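Long-range contacts in pullulanase (Klebsiella oxytoca, PDB 2YOC), which hydrolyses alpha-1,6-glucosidic bonds in pullulan and related alpha-dextrins, as an enzyme connected with the type 2 secretion system: residues V294-W299 / A343-A348; Y347-Y352 / D609-W614; E363-Y368 / T605-K610. All coordinates share one frame; numbering follows the deposited sequence.

Overall arrangement
All three contacts lie on the same side of the chain's centre, where a domain of the carbohydrate-binding module 48 family meets the catalytic part. Contact 1 is internal to that domain and packs strand 293-299 against strand 344-353. Contact 2, about 14 Å away between centres, takes up strand 344-353 where contact 1 leaves it and sets it against helix 608-611 and the residues after it. Contact 3 uses the next strand, 358-364, and the same helix, with centres about 8 Å from contact 2 and 11 Å from contact 1. Helix 608-611 and its flanking residues, more than 230 residues further along the chain, thus form part of the junction between the module and the barrel domain.

Contact 1. Residues V294-W299 / A343-A348; sequences VTFRVW and AFYRYA. With SO4 (sulfate ion), chain Q.
The ring of Phe-296 points its edge at the face of Tyr-345 in a T-shaped pair, with centroids 5.0 Å apart and planes at 74°. One corner does the touching: Phe-296 CE2 stands over the centre of the tyrosine ring, 3.6 Å from Tyr-345 CD2. A second aromatic comes in beside it, since Tyr-347 OH lies at the rim of the phenylalanine ring, 3.9 Å from Phe-296 CD2. Further along, Val-298 covers a face of Tyr-347. Its CG1 sits between the backbone N and the carbonyl carbon (chi1 60°), and this places it over the middle of the ring, 4.0 Å from the Tyr-347 centroid, in a CH-pi contact; CB lies over the same face, nearest to Tyr-347 CE2. The other face of that ring is taken by Tyr-345 CD2, offset toward the rim. The two strands are not hydrogen-bonded neighbours. Their axes pass 9.8 Å apart at 37°, and side chains fill the gap, as in the face-to-face packing of a beta-sandwich, in keeping with the carbohydrate-binding module 48 family. Met-323 of strand 317-326 also reaches this interior, touching Phe-296, Val-298 and Tyr-347. Both phenol hydroxyls end in this buried region, and each is hydrogen-bonded to Asp-366 OD2, one carboxylate oxygen that serves two tyrosines. The other side of strand 294-299 is looser. Arg-297, between the two inward residues, turns away from strand 344-348 and is partly exposed. Its guanidinium grips a sulfate with two fairly straight bonds, Arg-297 NH1 to O3 at 2.8 Å and Arg-297 NH2 to O1 at 3.1 Å; NH1 also donates to Ser-284 O. The sulfate is probably from the crystallisation liquor.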
loop_
_atom_site.group_PDB
_atom_site.type_symbol
_atom_site.label_atom_id
_atom_site.label_comp_id
_atom_site.label_asym_id
_atom_site.label_seq_id
_atom_site.Cartn_x
_atom_site.Cartn_y
_atom_site.Cartn_z
ATOM N N VAL B 294 45.873 18.243 46.081
ATOM C CA VAL B 294 44.548 18.348 45.463
ATOM C C VAL B 294 44.504 19.493 44.501
ATOM O O VAL B 294 44.805 20.622 44.883
ATOM C CB VAL B 294 43.367 18.375 46.478
ATOM C CG1 VAL B 294 43.629 19.361 47.613
ATOM C CG2 VAL B 294 42.025 18.690 45.792
ATOM N N THR B 295 44.165 19.192 43.242
ATOM C CA THR B 295 44.039 20.215 42.211
ATOM C C THR B 295 42.543 20.522 42.056
ATOM O O THR B 295 41.737 19.599 41.826
ATOM C CB THR B 295 44.706 19.788 40.877
ATOM O OG1 THR B 295 46.120 19.710 41.051
ATOM C CG2 THR B 295 44.377 20.732 39.711
ATOM N N PHE B 296 42.189 21.818 42.234
ATOM C CA PHE B 296 40.843 22.307 42.044
ATOM C C PHE B 296 40.838 22.893 40.664
ATOM O O PHE B 296 41.685 23.745 40.370
ATOM C CB PHE B 296 40.519 23.418 43.050
ATOM C CG PHE B 296 40.244 22.949 44.455
ATOM C CD1 PHE B 296 41.282 22.810 45.372
ATOM C CD2 PHE B 296 38.948 22.631 44.862
ATOM C CE1 PHE B 296 41.032 22.358 46.670
ATOM C CE2 PHE B 296 38.700 22.184 46.164
ATOM C CZ PHE B 296 39.740 22.067 47.059
ATOM N N ARG B 297 39.912 22.451 39.810
ATOM C CA ARG B 297 39.768 23.016 38.482
ATOM C C ARG B 297 38.336 23.178 38.079
ATOM O O ARG B 297 37.542 22.208 38.061
ATOM C CB ARG B 297 40.541 22.255 37.400
ATOM C CG ARG B 297 40.575 22.990 36.049
ATOM C CD ARG B 297 41.393 22.275 35.009
ATOM N NE ARG B 297 42.821 22.462 35.270
ATOM C CZ ARG B 297 43.601 21.524 35.794
ATOM N NH1 ARG B 297 43.104 20.331 36.094
ATOM N NH2 ARG B 297 44.887 21.770 36.024
ATOM N N VAL B 298 38.030 24.421 37.682
ATOM C CA VAL B 298 36.717 24.800 37.164
ATOM C C VAL B 298 36.853 25.498 35.792
ATOM O O VAL B 298 37.683 26.404 35.642
ATOM C CB VAL B 298 35.859 25.598 38.211
ATOM C CG1 VAL B 298 36.538 26.884 38.643
ATOM C CG2 VAL B 298 34.447 25.865 37.704
ATOM N N TRP B 299 36.059 25.073 34.807
ATOM C CA TRP B 299 36.019 25.754 33.515
ATOM C C TRP B 299 35.011 26.886 33.686
ATOM O O TRP B 299 33.859 26.631 34.073
ATOM C CB TRP B 299 35.537 24.832 32.378
ATOM C CG TRP B 299 35.657 25.435 31.007
ATOM C CD1 TRP B 299 36.799 25.877 30.402
ATOM C CD2 TRP B 299 34.597 25.639 30.064
ATOM N NE1 TRP B 299 36.514 26.353 29.142
ATOM C CE2 TRP B 299 35.169 26.223 28.908
ATOM C CE3 TRP B 299 33.201 25.422 30.095
ATOM C CZ2 TRP B 299 34.403 26.568 27.781
ATOM C CZ3 TRP B 299 32.440 25.750 28.973
ATOM C CH2 TRP B 299 33.042 26.306 27.830
ATOM N N ALA B 343 37.561 18.480 53.285
ATOM C CA ALA B 343 37.149 19.873 53.450
ATOM C C ALA B 343 35.987 20.217 52.512
ATOM O O ALA B 343 35.848 19.645 51.410
ATOM C CB ALA B 343 38.311 20.829 53.194
ATOM N N PHE B 344 35.146 21.156 52.982
ATOM C CA PHE B 344 34.013 21.657 52.236
ATOM C C PHE B 344 34.465 22.854 51.434
ATOM O O PHE B 344 35.411 23.538 51.824
ATOM C CB PHE B 344 32.841 21.979 53.167
ATOM C CG PHE B 344 32.203 20.745 53.757
ATOM C CD1 PHE B 344 31.375 19.934 52.986
ATOM C CD2 PHE B 344 32.404 20.412 55.088
ATOM C CE1 PHE B 344 30.783 18.798 53.534
ATOM C CE2 PHE B 344 31.784 19.295 55.646
ATOM C CZ PHE B 344 30.995 18.484 54.861
ATOM N N TYR B 345 33.834 23.084 50.289
ATOM C CA TYR B 345 34.223 24.186 49.424
ATOM C C TYR B 345 33.127 24.579 48.476
ATOM O O TYR B 345 32.200 23.799 48.188
ATOM C CB TYR B 345 35.514 23.837 48.624
ATOM C CG TYR B 345 35.308 22.848 47.502
ATOM C CD1 TYR B 345 35.165 21.491 47.763
ATOM C CD2 TYR B 345 35.284 23.265 46.168
ATOM C CE1 TYR B 345 34.980 20.573 46.732
ATOM C CE2 TYR B 345 35.076 22.360 45.127
ATOM C CZ TYR B 345 34.913 21.015 45.414
ATOM O OH TYR B 345 34.684 20.111 44.399
ATOM N N ARG B 346 33.293 25.782 47.932
ATOM C CA ARG B 346 32.477 26.371 46.890
ATOM C C ARG B 346 33.408 27.305 46.130
ATOM O O ARG B 346 34.431 27.726 46.675
ATOM C CB ARG B 346 31.321 27.171 47.501
ATOM C CG ARG B 346 30.254 26.315 48.158
ATOM C CD ARG B 346 28.984 27.075 48.355
ATOM N NE ARG B 346 29.152 28.181 49.292
ATOM C CZ ARG B 346 28.346 28.412 50.316
ATOM N NH1 ARG B 346 27.319 27.607 50.555
ATOM N NH2 ARG B 346 28.548 29.461 51.099
ATOM N N TYR B 347 33.068 27.621 44.888
ATOM C CA TYR B 347 33.831 28.560 44.072
ATOM C C TYR B 347 33.139 29.879 44.170
ATOM O O TYR B 347 31.935 29.939 43.937
ATOM C CB TYR B 347 33.876 28.130 42.588
ATOM C CG TYR B 347 34.594 26.823 42.367
ATOM C CD1 TYR B 347 35.926 26.669 42.734
ATOM C CD2 TYR B 347 33.929 25.720 41.838
ATOM C CE1 TYR B 347 36.584 25.457 42.571
ATOM C CE2 TYR B 347 34.581 24.500 41.662
ATOM C CZ TYR B 347 35.915 24.381 42.013
ATOM O OH TYR B 347 36.589 23.202 41.840
ATOM N N ALA B 348 33.878 30.935 44.533
ATOM C CA ALA B 348 33.327 32.282 44.600
ATOM C C ALA B 348 33.548 32.918 43.225
ATOM O O ALA B 348 34.696 33.186 42.825
ATOM C CB ALA B 348 34.017 33.080 45.672
HETATM S S SO4 Q . 46.388 18.243 36.532
HETATM O O1 SO4 Q . 46.884 19.608 36.878
HETATM O O2 SO4 Q . 46.900 17.858 35.187
HETATM O O3 SO4 Q . 44.909 18.205 36.526
HETATM O O4 SO4 Q . 46.837 17.281 37.538
#

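Contact 2. Residues Y347-Y352 / D609-W614; sequences YAMTVY and DKIVPW
Met-349 and Ile-611 bring the backbones nearest each other, with their CA atoms 7.2 Å apart, and Tyr-352 and Pro-613 follow at 7.8 Å. One side is the extended strand 347-352; the other is the short helix 608-611, of about one turn, which gives way at Val-612 to a loop in which Pro-613 comes back against the strand. Met-349, present as selenomethionine, folds over on itself, bent at both chi2 and chi3, and its methyl CE rests 3.6 Å from the carbonyl oxygen Ile-611 O and 3.9 Å from Ile-611 CG2. The two side chains meet nearly perpendicular to each other. The two methyls of Val-351 have different partners. Val-351 CG1, held between the backbone N and the carbonyl carbon (chi1 57°), is directed at Lys-610 O, 3.6 Å away, while Val-351 CG2, anti to the backbone N, meets Pro-613 CD tip to tip at 4.0 Å. Pro-613 CG also lies 3.8 Å from Tyr-352 O. Within the 609-614 segment the turn after the helix is tied back by Asp-609, whose OD1 accepts from Trp-614 N on the syn side, 17° out of the carboxylate plane; OD2 of the same group accepts from Gly-600 N. The chemistry across the two segments is thus that of methyl groups and a proline ring laid against a helix end and its last carbonyls. The two segments themselves meet by apolar packing, and the directed link comes from beside them: Tyr-362, on the neighbouring strand 358-364 of the module, donates its hydroxyl to Lys-610 O, so a hydrogen bond accompanies the packing at this interface.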
loop_
_atom_site.group_PDB
_atom_site.type_symbol
_atom_site.label_atom_id
_atom_site.label_comp_id
_atom_site.label_asym_id
_atom_site.label_seq_id
_atom_site.Cartn_x
_atom_site.Cartn_y
_atom_site.Cartn_z
ATOM N N TYR B 347 33.068 27.621 44.888
ATOM C CA TYR B 347 33.831 28.560 44.072
ATOM C C TYR B 347 33.139 29.879 44.170
ATOM O O TYR B 347 31.935 29.939 43.937
ATOM C CB TYR B 347 33.876 28.130 42.588
ATOM C CG TYR B 347 34.594 26.823 42.367
ATOM C CD1 TYR B 347 35.926 26.669 42.734
ATOM C CD2 TYR B 347 33.929 25.720 41.838
ATOM C CE1 TYR B 347 36.584 25.457 42.571
ATOM C CE2 TYR B 347 34.581 24.500 41.662
ATOM C CZ TYR B 347 35.915 24.381 42.013
ATOM O OH TYR B 347 36.589 23.202 41.840
ATOM N N ALA B 348 33.878 30.935 44.533
ATOM C CA ALA B 348 33.327 32.282 44.600
ATOM C C ALA B 348 33.548 32.918 43.225
ATOM O O ALA B 348 34.696 33.186 42.825
ATOM C CB ALA B 348 34.017 33.080 45.672
HETATM N N MSE B 349 32.438 33.066 42.464
HETATM C CA MSE B 349 32.442 33.594 41.111
HETATM C C MSE B 349 32.288 35.108 41.064
HETATM O O MSE B 349 31.654 35.719 41.931
HETATM C CB MSE B 349 31.265 33.013 40.335
HETATM C CG MSE B 349 31.153 31.502 40.386
HETATM SE SE MSE B 349 32.602 30.595 39.477
HETATM C CE MSE B 349 32.445 31.472 37.671
ATOM N N THR B 350 32.842 35.697 40.000
ATOM C CA THR B 350 32.692 37.086 39.590
ATOM C C THR B 350 32.499 36.934 38.087
ATOM O O THR B 350 33.472 36.685 37.363
ATOM C CB THR B 350 33.856 37.948 39.978
ATOM O OG1 THR B 350 33.945 37.939 41.399
ATOM C CG2 THR B 350 33.682 39.348 39.492
ATOM N N VAL B 351 31.226 36.978 37.641
ATOM C CA VAL B 351 30.895 36.699 36.263
ATOM C C VAL B 351 29.655 37.456 35.746
ATOM O O VAL B 351 28.657 37.588 36.448
ATOM C CB VAL B 351 30.804 35.151 36.076
ATOM C CG1 VAL B 351 29.780 34.515 37.026
ATOM C CG2 VAL B 351 30.582 34.743 34.621
ATOM N N TYR B 352 29.717 37.906 34.495
ATOM C CA TYR B 352 28.611 38.566 33.865
ATOM C C TYR B 352 27.564 37.516 33.450
ATOM O O TYR B 352 27.889 36.574 32.720
ATOM C CB TYR B 352 29.094 39.383 32.650
ATOM C CG TYR B 352 27.961 39.792 31.736
ATOM C CD1 TYR B 352 27.099 40.826 32.083
ATOM C CD2 TYR B 352 27.697 39.093 30.562
ATOM C CE1 TYR B 352 26.043 41.198 31.254
ATOM C CE2 TYR B 352 26.626 39.439 29.736
ATOM C CZ TYR B 352 25.799 40.494 30.084
ATOM O OH TYR B 352 24.739 40.826 29.262
ATOM N N ASP B 609 24.534 27.000 35.128
ATOM C CA ASP B 609 24.264 28.307 34.534
ATOM C C ASP B 609 24.790 29.497 35.366
ATOM O O ASP B 609 24.832 30.627 34.871
ATOM C CB ASP B 609 22.796 28.463 34.118
ATOM C CG ASP B 609 22.587 29.543 33.062
ATOM O OD1 ASP B 609 23.272 29.485 31.996
ATOM O OD2 ASP B 609 21.783 30.480 33.317
ATOM N N LYS B 610 25.216 29.246 36.612
ATOM C CA LYS B 610 25.812 30.293 37.422
ATOM C C LYS B 610 27.307 30.390 37.078
ATOM O O LYS B 610 27.868 31.486 37.138
ATOM C CB LYS B 610 25.636 30.023 38.918
ATOM C CG LYS B 610 24.257 30.335 39.472
ATOM C CD LYS B 610 24.396 30.450 40.966
ATOM C CE LYS B 610 23.087 30.527 41.703
ATOM N NZ LYS B 610 22.794 29.246 42.398
ATOM N N ILE B 611 27.946 29.237 36.700
ATOM C CA ILE B 611 29.384 29.156 36.370
ATOM C C ILE B 611 29.719 29.618 34.951
ATOM O O ILE B 611 30.613 30.455 34.771
ATOM C CB ILE B 611 30.045 27.806 36.759
ATOM C CG1 ILE B 611 29.714 27.438 38.212
ATOM C CG2 ILE B 611 31.541 27.888 36.593
ATOM C CD1 ILE B 611 29.869 25.997 38.548
ATOM N N VAL B 612 29.049 29.049 33.944
ATOM C CA VAL B 612 29.249 29.458 32.542
ATOM C C VAL B 612 27.862 29.821 31.993
ATOM O O VAL B 612 27.218 28.979 31.325
ATOM C CB VAL B 612 30.069 28.490 31.604
ATOM C CG1 VAL B 612 30.472 29.199 30.305
ATOM C CG2 VAL B 612 31.310 27.926 32.293
ATOM N N PRO B 613 27.361 31.061 32.323
ATOM C CA PRO B 613 26.027 31.471 31.857
ATOM C C PRO B 613 25.865 31.382 30.359
ATOM O O PRO B 613 26.798 31.670 29.605
ATOM C CB PRO B 613 25.910 32.903 32.337
ATOM C CG PRO B 613 26.811 32.992 33.496
ATOM C CD PRO B 613 27.978 32.140 33.122
ATOM N N TRP B 614 24.684 30.898 29.942
ATOM C CA TRP B 614 24.266 30.737 28.548
ATOM C C TRP B 614 25.056 29.717 27.738
ATOM O O TRP B 614 24.914 29.648 26.509
ATOM C CB TRP B 614 24.099 32.099 27.856
ATOM C CG TRP B 614 22.866 32.841 28.289
ATOM C CD1 TRP B 614 22.039 32.533 29.334
ATOM C CD2 TRP B 614 22.276 33.973 27.632
ATOM N NE1 TRP B 614 20.974 33.400 29.370
ATOM C CE2 TRP B 614 21.097 34.302 28.343
ATOM C CE3 TRP B 614 22.645 34.763 26.516
ATOM C CZ2 TRP B 614 20.294 35.389 27.993
ATOM C CZ3 TRP B 614 21.834 35.829 26.154
ATOM C CH2 TRP B 614 20.678 36.137 26.890
#

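Contact 3. Residues E363-Y368 / T605-K610; sequences EVTDPY and TSVLDK
As the chain leaves strand 358-364 it runs past the start of helix 608-611, with CA atoms 6.3 Å apart at Val-364 and Val-607 and 6.4 Å apart at Pro-367 and Leu-608. Val-607 carries most of the contact on its side. Its CG1, anti to the backbone N (chi1 -175°), faces both Val-364 CG1, at 3.8 Å, and two oxygens of Thr-365, the backbone O and the hydroxyl OG1. The two valines lie alongside each other, pointing opposite ways, whereas Thr-365 lies crosswise to Val-607. The threonine OG1 is itself hydrogen-bonded to His-551 NE2. The other methyl of Val-364, CG2, lies against the aliphatic part of Lys-610, 3.9 Å from its CB and 4.0 Å from its CD. Beyond that alkyl chain, Lys-610 NZ turns back to hydrogen-bond Ser-606 O at 2.8 Å, in the plane of the carbonyl, and Asp-603 O as well. At the far end Pro-367 CB meets a single methyl, Leu-608 CD2, at 3.5 Å. The loop that presents the proline is shaped by an Asx turn: Asp-366 OD1 accepts from Tyr-368 N, which stands above the carboxylate plane, while OD2 is held by the hydroxyl of Tyr-347. The 605-610 segment belongs to the connection between barrel strand 586-591 and helix 640-655. That helix closes over the proline end, with Leu-645 touching both Pro-367 and Leu-608, while Met-349 of strand 344-353 flanks Val-364.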
loop_
_atom_site.group_PDB
_atom_site.type_symbol
_atom_site.label_atom_id
_atom_site.label_comp_id
_atom_site.label_asym_id
_atom_site.label_seq_id
_atom_site.Cartn_x
_atom_site.Cartn_y
_atom_site.Cartn_z
ATOM N N GLU B 363 28.741 32.370 45.446
ATOM C CA GLU B 363 29.474 31.149 45.724
ATOM C C GLU B 363 28.608 30.021 45.223
ATOM O O GLU B 363 27.426 29.945 45.561
ATOM C CB GLU B 363 29.758 30.990 47.202
ATOM C CG GLU B 363 30.876 31.887 47.683
ATOM C CD GLU B 363 31.244 31.606 49.118
ATOM O OE1 GLU B 363 31.140 30.427 49.532
ATOM O OE2 GLU B 363 31.605 32.565 49.839
ATOM N N VAL B 364 29.197 29.182 44.351
ATOM C CA VAL B 364 28.542 28.070 43.654
ATOM C C VAL B 364 29.251 26.766 44.022
ATOM O O VAL B 364 30.458 26.771 44.240
ATOM C CB VAL B 364 28.591 28.322 42.108
ATOM C CG1 VAL B 364 27.682 27.362 41.332
ATOM C CG2 VAL B 364 28.226 29.758 41.767
ATOM N N THR B 365 28.502 25.653 44.053
ATOM C CA THR B 365 29.058 24.317 44.283
ATOM C C THR B 365 29.713 23.827 42.975
ATOM O O THR B 365 29.468 24.407 41.914
ATOM C CB THR B 365 27.986 23.343 44.814
ATOM O OG1 THR B 365 26.758 23.503 44.091
ATOM C CG2 THR B 365 27.755 23.497 46.296
ATOM N N ASP B 366 30.552 22.791 43.044
ATOM C CA ASP B 366 31.241 22.273 41.866
ATOM C C ASP B 366 30.288 21.447 41.002
ATOM O O ASP B 366 29.648 20.535 41.539
ATOM C CB ASP B 366 32.399 21.360 42.313
ATOM C CG ASP B 366 33.601 21.268 41.390
ATOM O OD1 ASP B 366 33.407 21.204 40.150
ATOM O OD2 ASP B 366 34.728 21.220 41.902
ATOM N N PRO B 367 30.232 21.657 39.668
ATOM C CA PRO B 367 29.428 20.744 38.832
ATOM C C PRO B 367 30.043 19.327 38.817
ATOM O O PRO B 367 29.354 18.328 38.597
ATOM C CB PRO B 367 29.507 21.358 37.430
ATOM C CG PRO B 367 30.323 22.567 37.532
ATOM C CD PRO B 367 30.978 22.640 38.860
ATOM N N TYR B 368 31.363 19.267 39.046
ATOM C CA TYR B 368 32.174 18.064 39.113
ATOM C C TYR B 368 32.321 17.544 40.550
ATOM O O TYR B 368 33.189 16.699 40.796
ATOM C CB TYR B 368 33.542 18.341 38.480
ATOM C CG TYR B 368 33.569 18.137 36.986
ATOM C CD1 TYR B 368 33.011 19.076 36.124
ATOM C CD2 TYR B 368 34.158 17.005 36.430
ATOM C CE1 TYR B 368 33.050 18.901 34.738
ATOM C CE2 TYR B 368 34.188 16.809 35.051
ATOM C CZ TYR B 368 33.623 17.755 34.203
ATOM O OH TYR B 368 33.667 17.560 32.835
ATOM N N THR B 605 19.229 25.909 42.963
ATOM C CA THR B 605 19.642 24.719 42.242
ATOM C C THR B 605 20.335 24.966 40.896
ATOM O O THR B 605 20.740 24.006 40.233
ATOM C CB THR B 605 18.542 23.662 42.223
ATOM O OG1 THR B 605 17.598 24.014 41.212
ATOM C CG2 THR B 605 17.863 23.495 43.559
ATOM N N SER B 606 20.494 26.235 40.493
ATOM C CA SER B 606 21.249 26.548 39.284
ATOM C C SER B 606 22.735 26.448 39.685
ATOM O O SER B 606 23.188 27.136 40.627
ATOM C CB SER B 606 20.930 27.949 38.779
ATOM O OG SER B 606 21.807 28.288 37.715
ATOM N N VAL B 607 23.467 25.513 39.052
ATOM C CA VAL B 607 24.892 25.329 39.345
ATOM C C VAL B 607 25.651 25.658 38.055
ATOM O O VAL B 607 26.367 26.660 37.995
ATOM C CB VAL B 607 25.234 23.932 39.956
ATOM C CG1 VAL B 607 26.699 23.855 40.359
ATOM C CG2 VAL B 607 24.340 23.589 41.153
ATOM N N LEU B 608 25.373 24.904 36.999
ATOM C CA LEU B 608 25.987 25.076 35.679
ATOM C C LEU B 608 25.769 26.456 35.046
ATOM O O LEU B 608 26.715 27.020 34.488
ATOM C CB LEU B 608 25.547 23.961 34.714
ATOM C CG LEU B 608 26.085 22.584 35.015
ATOM C CD1 LEU B 608 25.352 21.549 34.231
ATOM C CD2 LEU B 608 27.595 22.523 34.779
ATOM N N ASP B 609 24.534 27.000 35.128
ATOM C CA ASP B 609 24.264 28.307 34.534
ATOM C C ASP B 609 24.790 29.497 35.366
ATOM O O ASP B 609 24.832 30.627 34.871
ATOM C CB ASP B 609 22.796 28.463 34.118
ATOM C CG ASP B 609 22.587 29.543 33.062
ATOM O OD1 ASP B 609 23.272 29.485 31.996
ATOM O OD2 ASP B 609 21.783 30.480 33.317
ATOM N N LYS B 610 25.216 29.246 36.612
ATOM C CA LYS B 610 25.812 30.293 37.422
ATOM C C LYS B 610 27.307 30.390 37.078
ATOM O O LYS B 610 27.868 31.486 37.138
ATOM C CB LYS B 610 25.636 30.023 38.918
ATOM C CG LYS B 610 24.257 30.335 39.472
ATOM C CD LYS B 610 24.396 30.450 40.966
ATOM C CE LYS B 610 23.087 30.527 41.703
ATOM N NZ LYS B 610 22.794 29.246 42.398
#